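Long-range contact in alpha-14 giardin (Giardia lamblia, PDB 3CHJ), which binds calcium and may act as a calcium-regulated structural element linking the phospholipid bilayer to the underlying axoneme: residues Phe193-Lys206 with Ala232-Cys244. Residues are numbered along the deposited sequence; the frame is centred on the assembly and turned at random.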
ATOM      1  N   PHE A 193      -8.443  15.688   1.054  1.00 12.17           N
ATOM      2  CA  PHE A 193      -7.855  14.367   0.906  1.00 11.69           C
ATOM      3  C   PHE A 193      -6.410  14.276   1.369  1.00 11.91           C
ATOM      4  O   PHE A 193      -5.957  13.185   1.782  1.00 12.91           O
ATOM      5  CB  PHE A 193      -8.026  13.857  -0.528  1.00 11.36           C
ATOM      6  CG  PHE A 193      -9.427  13.387  -0.825  1.00 11.83           C
ATOM      7  CD1 PHE A 193     -10.475  14.304  -1.018  1.00 11.63           C
ATOM      8  CD2 PHE A 193      -9.717  12.017  -0.888  1.00 11.69           C
ATOM      9  CE1 PHE A 193     -11.781  13.858  -1.259  1.00 12.82           C
ATOM     10  CE2 PHE A 193     -11.026  11.577  -1.130  1.00 13.87           C
ATOM     11  CZ  PHE A 193     -12.037  12.472  -1.327  1.00 12.80           C
ATOM     12  N   ALA A 194      -5.699  15.407   1.367  1.00 11.98           N
ATOM     13  CA  ALA A 194      -4.306  15.390   1.827  1.00 12.71           C
ATOM     14  C   ALA A 194      -4.121  15.733   3.298  1.00 13.25           C
ATOM     15  O   ALA A 194      -3.137  15.288   3.903  1.00 14.39           O
ATOM     16  CB  ALA A 194      -3.434  16.314   0.987  1.00 12.57           C
ATOM     17  N   THR A 195      -5.030  16.542   3.864  1.00 14.04           N
ATOM     18  CA  THR A 195      -4.799  17.100   5.212  1.00 14.22           C
ATOM     19  C   THR A 195      -5.808  16.698   6.295  1.00 14.37           C
ATOM     20  O   THR A 195      -5.582  16.977   7.482  1.00 14.46           O
ATOM     21  CB  THR A 195      -4.609  18.656   5.214  1.00 15.19           C
ATOM     22  OG1 THR A 195      -5.882  19.316   5.179  1.00 15.47           O
ATOM     23  CG2 THR A 195      -3.756  19.119   4.039  1.00 15.88           C
ATOM     24  N   TYR A 196      -6.908  16.046   5.914  1.00 13.54           N
ATOM     25  CA  TYR A 196      -7.836  15.573   6.964  1.00 13.09           C
ATOM     26  C   TYR A 196      -7.249  14.398   7.738  1.00 13.29           C
ATOM     27  O   TYR A 196      -6.553  13.536   7.184  1.00 14.26           O
ATOM     28  CB  TYR A 196      -9.180  15.140   6.374  1.00 13.03           C
ATOM     29  CG  TYR A 196     -10.230  16.225   6.305  1.00 13.01           C
ATOM     30  CD1 TYR A 196      -9.916  17.514   5.887  1.00 12.92           C
ATOM     31  CD2 TYR A 196     -11.573  15.935   6.629  1.00 14.01           C
ATOM     32  CE1 TYR A 196     -10.912  18.507   5.806  1.00 14.00           C
ATOM     33  CE2 TYR A 196     -12.536  16.910   6.558  1.00 13.80           C
ATOM     34  CZ  TYR A 196     -12.198  18.191   6.152  1.00 14.07           C
ATOM     35  OH  TYR A 196     -13.198  19.140   6.080  1.00 16.62           O
ATOM     36  N   THR A 197      -7.521  14.365   9.038  1.00 14.15           N
ATOM     37  CA  THR A 197      -7.310  13.160   9.813  1.00 14.20           C
ATOM     38  C   THR A 197      -8.309  12.063   9.445  1.00 13.67           C
ATOM     39  O   THR A 197      -9.382  12.338   8.860  1.00 13.94           O
ATOM     40  CB  THR A 197      -7.450  13.434  11.336  1.00 13.93           C
ATOM     41  OG1 THR A 197      -8.782  13.882  11.607  1.00 15.86           O
ATOM     42  CG2 THR A 197      -6.465  14.512  11.784  1.00 15.72           C
ATOM     43  N   ARG A 198      -7.986  10.828   9.822  1.00 13.83           N
ATOM     44  CA  ARG A 198      -8.907   9.706   9.626  1.00 14.13           C
ATOM     45  C   ARG A 198     -10.258   9.981  10.298  1.00 14.87           C
ATOM     46  O   ARG A 198     -11.300   9.780   9.684  1.00 14.87           O
ATOM     47  CB  ARG A 198      -8.308   8.402  10.140  1.00 14.89           C
ATOM     48  CG  ARG A 198      -9.322   7.260  10.260  1.00 16.01           C
ATOM     49  CD  ARG A 198      -8.685   5.874  10.303  1.00 18.34           C
ATOM     50  NE  ARG A 198      -7.901   5.580   9.101  1.00 18.05           N
ATOM     51  CZ  ARG A 198      -6.574   5.546   9.083  1.00 17.02           C
ATOM     52  NH1 ARG A 198      -5.879   5.759  10.201  1.00 21.23           N
ATOM     53  NH2 ARG A 198      -5.925   5.265   7.956  1.00 17.71           N
ATOM     54  N   ALA A 199     -10.227  10.470  11.539  1.00 15.81           N
ATOM     55  CA  ALA A 199     -11.481  10.711  12.271  1.00 16.03           C
ATOM     56  C   ALA A 199     -12.331  11.762  11.579  1.00 15.51           C
ATOM     57  O   ALA A 199     -13.551  11.578  11.395  1.00 17.29           O
ATOM     58  CB  ALA A 199     -11.179  11.128  13.710  1.00 16.30           C
ATOM     59  N   ASP A 200     -11.700  12.864  11.172  1.00 14.95           N
ATOM     60  CA  ASP A 200     -12.421  13.921  10.449  1.00 14.55           C
ATOM     61  C   ASP A 200     -12.914  13.483   9.071  1.00 14.12           C
ATOM     62  O   ASP A 200     -13.993  13.887   8.642  1.00 14.31           O
ATOM     63  CB  ASP A 200     -11.595  15.195  10.343  1.00 15.46           C
ATOM     64  CG  ASP A 200     -11.429  15.894  11.681  1.00 17.90           C
ATOM     65  OD1 ASP A 200     -12.228  15.575  12.598  1.00 20.02           O
ATOM     66  OD2 ASP A 200     -10.526  16.754  11.799  1.00 19.37           O
ATOM     67  N   PHE A 201     -12.110  12.679   8.373  1.00 13.38           N
ATOM     68  CA  PHE A 201     -12.524  12.204   7.057  1.00 13.87           C
ATOM     69  C   PHE A 201     -13.728  11.253   7.174  1.00 13.89           C
ATOM     70  O   PHE A 201     -14.685  11.330   6.365  1.00 14.08           O
ATOM     71  CB  PHE A 201     -11.364  11.536   6.302  1.00 13.61           C
ATOM     72  CG  PHE A 201     -11.687  11.277   4.872  1.00 13.61           C
ATOM     73  CD1 PHE A 201     -11.533  12.279   3.924  1.00 12.71           C
ATOM     74  CD2 PHE A 201     -12.236  10.047   4.490  1.00 11.96           C
ATOM     75  CE1 PHE A 201     -11.855  12.046   2.577  1.00 12.75           C
ATOM     76  CE2 PHE A 201     -12.584   9.808   3.159  1.00 10.38           C
ATOM     77  CZ  PHE A 201     -12.390  10.814   2.201  1.00 12.49           C
ATOM     78  N   ARG A 202     -13.686  10.377   8.180  1.00 14.08           N
ATOM     79  CA  ARG A 202     -14.809   9.477   8.429  1.00 15.06           C
ATOM     80  C   ARG A 202     -16.064  10.289   8.745  1.00 14.95           C
ATOM     81  O   ARG A 202     -17.132  10.016   8.192  1.00 14.75           O
ATOM     82  CB  ARG A 202     -14.484   8.469   9.523  1.00 15.31           C
ATOM     83  CG  ARG A 202     -13.511   7.379   9.052  1.00 15.90           C
ATOM     84  CD  ARG A 202     -13.104   6.425  10.155  1.00 18.48           C
ATOM     85  NE  ARG A 202     -14.268   5.847  10.844  1.00 20.03           N
ATOM     86  CZ  ARG A 202     -15.010   4.845  10.370  1.00 21.66           C
ATOM     87  NH1 ARG A 202     -14.743   4.293   9.188  1.00 21.85           N
ATOM     88  NH2 ARG A 202     -16.043   4.395  11.073  1.00 25.54           N
ATOM     89  N   GLN A 203     -15.907  11.329   9.557  1.00 15.44           N
ATOM     90  CA  GLN A 203     -17.035  12.197   9.899  1.00 16.80           C
ATOM     91  C   GLN A 203     -17.587  12.854   8.639  1.00 15.64           C
ATOM     92  O   GLN A 203     -18.797  12.823   8.393  1.00 15.90           O
ATOM     93  CB  GLN A 203     -16.622  13.230  10.955  1.00 16.74           C
ATOM     94  CG  GLN A 203     -17.750  14.073  11.510  1.00 19.65           C
ATOM     95  CD  GLN A 203     -17.282  15.058  12.562  1.00 19.88           C
ATOM     96  OE1 GLN A 203     -16.265  14.852  13.229  1.00 23.00           O
ATOM     97  NE2 GLN A 203     -18.024  16.162  12.699  1.00 23.74           N
ATOM     98  N   LEU A 204     -16.701  13.440   7.823  1.00 15.05           N
ATOM     99  CA  LEU A 204     -17.114  14.088   6.577  1.00 14.64           C
ATOM    100  C   LEU A 204     -17.868  13.121   5.636  1.00 14.96           C
ATOM    101  O   LEU A 204     -18.868  13.482   5.022  1.00 13.83           O
ATOM    102  CB  LEU A 204     -15.898  14.692   5.855  1.00 14.65           C
ATOM    103  CG  LEU A 204     -16.261  15.577   4.654  1.00 15.21           C
ATOM    104  CD1 LEU A 204     -16.799  16.960   5.107  1.00 16.12           C
ATOM    105  CD2 LEU A 204     -15.048  15.717   3.722  1.00 16.36           C
ATOM    106  N   HIS A 205     -17.349  11.896   5.506  1.00 14.69           N
ATOM    107  CA  HIS A 205     -17.997  10.851   4.712  1.00 15.18           C
ATOM    108  C   HIS A 205     -19.438  10.639   5.158  1.00 15.25           C
ATOM    109  O   HIS A 205     -20.345  10.633   4.321  1.00 15.09           O
ATOM    110  CB  HIS A 205     -17.179   9.560   4.803  1.00 15.22           C
ATOM    111  CG  HIS A 205     -17.838   8.350   4.205  1.00 16.57           C
ATOM    112  ND1 HIS A 205     -17.311   7.680   3.120  1.00 19.36           N
ATOM    113  CD2 HIS A 205     -18.936   7.649   4.579  1.00 16.30           C
ATOM    114  CE1 HIS A 205     -18.063   6.625   2.846  1.00 19.31           C
ATOM    115  NE2 HIS A 205     -19.060   6.588   3.711  1.00 19.32           N
ATOM    116  N   LYS A 206     -19.629  10.504   6.469  1.00 15.27           N
ATOM    117  CA  LYS A 206     -20.975  10.266   7.027  1.00 16.58           C
ATOM    118  C   LYS A 206     -21.866  11.506   6.924  1.00 16.69           C
ATOM    119  O   LYS A 206     -23.062  11.397   6.624  1.00 17.09           O
ATOM    120  CB  LYS A 206     -20.880   9.779   8.470  1.00 16.74           C
ATOM    121  CG  LYS A 206     -20.152   8.455   8.626  1.00 18.85           C
ATOM    122  CD  LYS A 206     -19.955   8.097  10.094  1.00 23.52           C
ATOM    123  CE  LYS A 206     -19.074   6.863  10.245  1.00 27.72           C
ATOM    124  NZ  LYS A 206     -19.809   5.636   9.864  1.00 29.68           N
ATOM    125  N   ALA A 232      -6.189   7.392  -7.422  1.00  9.86           N
ATOM    126  CA  ALA A 232      -5.542   8.050  -6.282  1.00  9.22           C
ATOM    127  C   ALA A 232      -6.571   8.562  -5.278  1.00  9.94           C
ATOM    128  O   ALA A 232      -6.429   8.313  -4.086  1.00 10.20           O
ATOM    129  CB  ALA A 232      -4.651   9.166  -6.743  1.00 10.19           C
ATOM    130  N   PHE A 233      -7.599   9.261  -5.746  1.00  9.87           N
ATOM    131  CA  PHE A 233      -8.595   9.797  -4.791  1.00  8.99           C
ATOM    132  C   PHE A 233      -9.481   8.715  -4.196  1.00  9.90           C
ATOM    133  O   PHE A 233      -9.887   8.818  -3.019  1.00 10.03           O
ATOM    134  CB  PHE A 233      -9.392  10.948  -5.409  1.00  9.77           C
ATOM    135  CG  PHE A 233      -8.643  12.244  -5.401  1.00  8.94           C
ATOM    136  CD1 PHE A 233      -8.867  13.175  -4.375  1.00 11.10           C
ATOM    137  CD2 PHE A 233      -7.704  12.531  -6.380  1.00  9.96           C
ATOM    138  CE1 PHE A 233      -8.160  14.395  -4.333  1.00 11.14           C
ATOM    139  CE2 PHE A 233      -6.990  13.744  -6.350  1.00 11.09           C
ATOM    140  CZ  PHE A 233      -7.234  14.684  -5.337  1.00 11.03           C
ATOM    141  N   LYS A 234      -9.774   7.668  -4.968  1.00  9.73           N
ATOM    142  CA  LYS A 234     -10.485   6.518  -4.396  1.00 10.30           C
ATOM    143  C   LYS A 234      -9.619   5.841  -3.325  1.00 10.37           C
ATOM    144  O   LYS A 234     -10.114   5.484  -2.243  1.00 10.68           O
ATOM    145  CB  LYS A 234     -10.825   5.496  -5.480  1.00 11.23           C
ATOM    146  CG  LYS A 234     -11.981   5.870  -6.379  1.00 11.58           C
ATOM    147  CD  LYS A 234     -12.157   4.784  -7.432  1.00 13.87           C
ATOM    148  CE  LYS A 234     -13.477   4.990  -8.130  1.00 18.80           C
ATOM    149  NZ  LYS A 234     -13.762   3.896  -9.111  1.00 22.53           N
ATOM    150  N   LEU A 235      -8.331   5.675  -3.623  1.00 10.38           N
ATOM    151  CA  LEU A 235      -7.419   5.006  -2.695  1.00 10.50           C
ATOM    152  C   LEU A 235      -7.284   5.822  -1.403  1.00 10.12           C
ATOM    153  O   LEU A 235      -7.366   5.241  -0.315  1.00 11.07           O
ATOM    154  CB  LEU A 235      -6.062   4.767  -3.366  1.00 11.15           C
ATOM    155  CG  LEU A 235      -5.071   4.023  -2.463  1.00 10.65           C
ATOM    156  CD1 LEU A 235      -5.565   2.627  -2.143  1.00 13.73           C
ATOM    157  CD2 LEU A 235      -3.675   3.997  -3.110  1.00 11.41           C
ATOM    158  N   ALA A 236      -7.140   7.146  -1.521  1.00  9.99           N
ATOM    159  CA  ALA A 236      -7.047   8.036  -0.358  1.00  9.91           C
ATOM    160  C   ALA A 236      -8.348   7.972   0.433  1.00 10.57           C
ATOM    161  O   ALA A 236      -8.328   7.873   1.664  1.00 10.68           O
ATOM    162  CB  ALA A 236      -6.757   9.468  -0.773  1.00 10.29           C
ATOM    163  N   HIS A 237      -9.475   8.024  -0.272  1.00  9.70           N
ATOM    164  CA  HIS A 237     -10.775   7.859   0.395  1.00 10.37           C
ATOM    165  C   HIS A 237     -10.804   6.594   1.252  1.00 10.82           C
ATOM    166  O   HIS A 237     -11.119   6.629   2.444  1.00 10.85           O
ATOM    167  CB  HIS A 237     -11.938   7.804  -0.610  1.00 11.20           C
ATOM    168  CG  HIS A 237     -13.248   7.479   0.043  1.00 11.95           C
ATOM    169  ND1 HIS A 237     -13.594   6.194   0.407  1.00 14.46           N
ATOM    170  CD2 HIS A 237     -14.265   8.276   0.451  1.00 15.16           C
ATOM    171  CE1 HIS A 237     -14.775   6.215   1.010  1.00 15.52           C
ATOM    172  NE2 HIS A 237     -15.207   7.464   1.033  1.00 16.24           N
ATOM    173  N   ASP A 238     -10.476   5.468   0.633  1.00 10.23           N
ATOM    174  CA  ASP A 238     -10.578   4.183   1.287  1.00 11.25           C
ATOM    175  C   ASP A 238      -9.571   4.055   2.432  1.00 11.66           C
ATOM    176  O   ASP A 238      -9.897   3.504   3.491  1.00 11.89           O
ATOM    177  CB  ASP A 238     -10.370   3.089   0.249  1.00 11.29           C
ATOM    178  CG  ASP A 238     -11.548   2.961  -0.707  1.00 13.35           C
ATOM    179  OD1 ASP A 238     -12.572   3.680  -0.553  1.00 13.10           O
ATOM    180  OD2 ASP A 238     -11.469   2.120  -1.623  1.00 15.43           O
ATOM    181  N   PHE A 239      -8.351   4.552   2.228  1.00 11.42           N
ATOM    182  CA  PHE A 239      -7.354   4.470   3.289  1.00 12.12           C
ATOM    183  C   PHE A 239      -7.787   5.236   4.531  1.00 12.09           C
ATOM    184  O   PHE A 239      -7.678   4.744   5.651  1.00 12.66           O
ATOM    185  CB  PHE A 239      -5.976   4.957   2.827  1.00 12.90           C
ATOM    186  CG  PHE A 239      -4.986   5.079   3.955  1.00 14.79           C
ATOM    187  CD1 PHE A 239      -4.473   3.933   4.556  1.00 17.16           C
ATOM    188  CD2 PHE A 239      -4.591   6.331   4.421  1.00 17.45           C
ATOM    189  CE1 PHE A 239      -3.547   4.035   5.633  1.00 18.59           C
ATOM    190  CE2 PHE A 239      -3.666   6.446   5.487  1.00 19.54           C
ATOM    191  CZ  PHE A 239      -3.155   5.287   6.075  1.00 18.38           C
ATOM    192  N   LEU A 240      -8.299   6.428   4.325  1.00 11.52           N
ATOM    193  CA  LEU A 240      -8.736   7.255   5.459  1.00 13.04           C
ATOM    194  C   LEU A 240      -9.951   6.602   6.109  1.00 14.33           C
ATOM    195  O   LEU A 240     -10.030   6.514   7.333  1.00 15.23           O
ATOM    196  CB  LEU A 240      -9.012   8.673   4.994  1.00 13.39           C
ATOM    197  CG  LEU A 240      -7.751   9.433   4.552  1.00 13.48           C
ATOM    198  CD1 LEU A 240      -8.111  10.723   3.801  1.00 12.48           C
ATOM    199  CD2 LEU A 240      -6.834   9.707   5.755  1.00 15.62           C
ATOM    200  N   TYR A 241     -10.854   6.071   5.300  1.00 13.81           N
ATOM    201  CA  TYR A 241     -12.110   5.557   5.826  1.00 14.38           C
ATOM    202  C   TYR A 241     -11.942   4.214   6.498  1.00 14.68           C
ATOM    203  O   TYR A 241     -12.425   4.022   7.615  1.00 15.83           O
ATOM    204  CB  TYR A 241     -13.179   5.482   4.744  1.00 14.07           C
ATOM    205  CG  TYR A 241     -14.553   5.367   5.345  1.00 15.45           C
ATOM    206  CD1 TYR A 241     -15.155   6.478   5.929  1.00 15.82           C
ATOM    207  CD2 TYR A 241     -15.232   4.165   5.337  1.00 15.46           C
ATOM    208  CE1 TYR A 241     -16.406   6.403   6.506  1.00 17.50           C
ATOM    209  CE2 TYR A 241     -16.508   4.069   5.929  1.00 16.84           C
ATOM    210  CZ  TYR A 241     -17.081   5.213   6.488  1.00 17.28           C
ATOM    211  OH  TYR A 241     -18.338   5.152   7.070  1.00 19.61           O
ATOM    212  N   ASP A 242     -11.279   3.279   5.815  1.00 14.87           N
ATOM    213  CA  ASP A 242     -11.011   1.941   6.373  1.00 15.32           C
ATOM    214  C   ASP A 242      -9.881   1.276   5.571  1.00 14.56           C
ATOM    215  O   ASP A 242     -10.137   0.809   4.455  1.00 12.98           O
ATOM    216  CB  ASP A 242     -12.238   1.059   6.294  1.00 16.45           C
ATOM    217  CG  ASP A 242     -12.055  -0.282   7.014  1.00 20.03           C
ATOM    218  OD1 ASP A 242     -10.898  -0.722   7.229  1.00 23.94           O
ATOM    219  OD2 ASP A 242     -13.083  -0.906   7.342  1.00 24.98           O
ATOM    220  N   PRO A 243      -8.648   1.276   6.114  1.00 14.93           N
ATOM    221  CA  PRO A 243      -7.510   0.654   5.423  1.00 14.21           C
ATOM    222  C   PRO A 243      -7.767  -0.722   4.811  1.00 14.15           C
ATOM    223  O   PRO A 243      -7.186  -1.018   3.761  1.00 13.09           O
ATOM    224  CB  PRO A 243      -6.438   0.575   6.510  1.00 14.62           C
ATOM    225  CG  PRO A 243      -6.689   1.852   7.305  1.00 15.73           C
ATOM    226  CD  PRO A 243      -8.209   1.908   7.389  1.00 14.99           C
ATOM    227  N   CYS A 244      -8.611  -1.556   5.422  1.00 14.01           N
ATOM    228  CA  CYS A 244      -8.889  -2.896   4.863  1.00 13.90           C
ATOM    229  C   CYS A 244      -9.600  -2.816   3.517  1.00 13.76           C
ATOM    230  O   CYS A 244      -9.340  -3.617   2.607  1.00 14.10           O
ATOM    231  CB  CYS A 244      -9.672  -3.778   5.840  1.00 15.17           C
ATOM    232  SG  CYS A 244      -8.689  -4.243   7.270  1.00 17.73           S
TER
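Arg198 and Arg202 reach the last turn of helix 227-241 and bond to its backbone carbonyls. Arg198 NH2 gives a nearly straight bond (171°) to Phe239 O at 2.9 Å, the oxygen lying in the guanidinium plane, while its NE makes a weak one to Leu240 O. The same NH2 sits over one face of the Phe239 ring, toward its CZ rim, the guanidinium almost perpendicular to it, in a cation-pi contact; NH1 forms a salt bridge with Glu112. Arg202 NH1 bonds Tyr241 O at 2.8 Å, and a bend at chi3 (53°) brings NH1 over the centre of the Tyr241 ring, the guanidinium tilted to it in a cation-pi contact. On the opposite face of the Tyr241 ring His205 stacks face-to-face, displaced toward the rim, the two centroids 3.9 Å apart. These residues join helix 198-211 to helix 227-241 in the all-helical annexin fold, the axes of 198-206 and 232-241 crossing at -108°. His205 ND1 and His237 NE2 share a hydrogen bond of 3.0 Å between ring edges, and His237 ND1 donates to Asp238 OD1, a carboxylate also paired with Arg218. The apolar contacts are made by buried side chains. Leu240 CD1 rests on a face of Phe201, whose edge points at the His237 ring in an offset T-shape. Phe193 takes the edge of Phe233 on one face, with Phe193 CG 3.6 Å from Phe233 CD1.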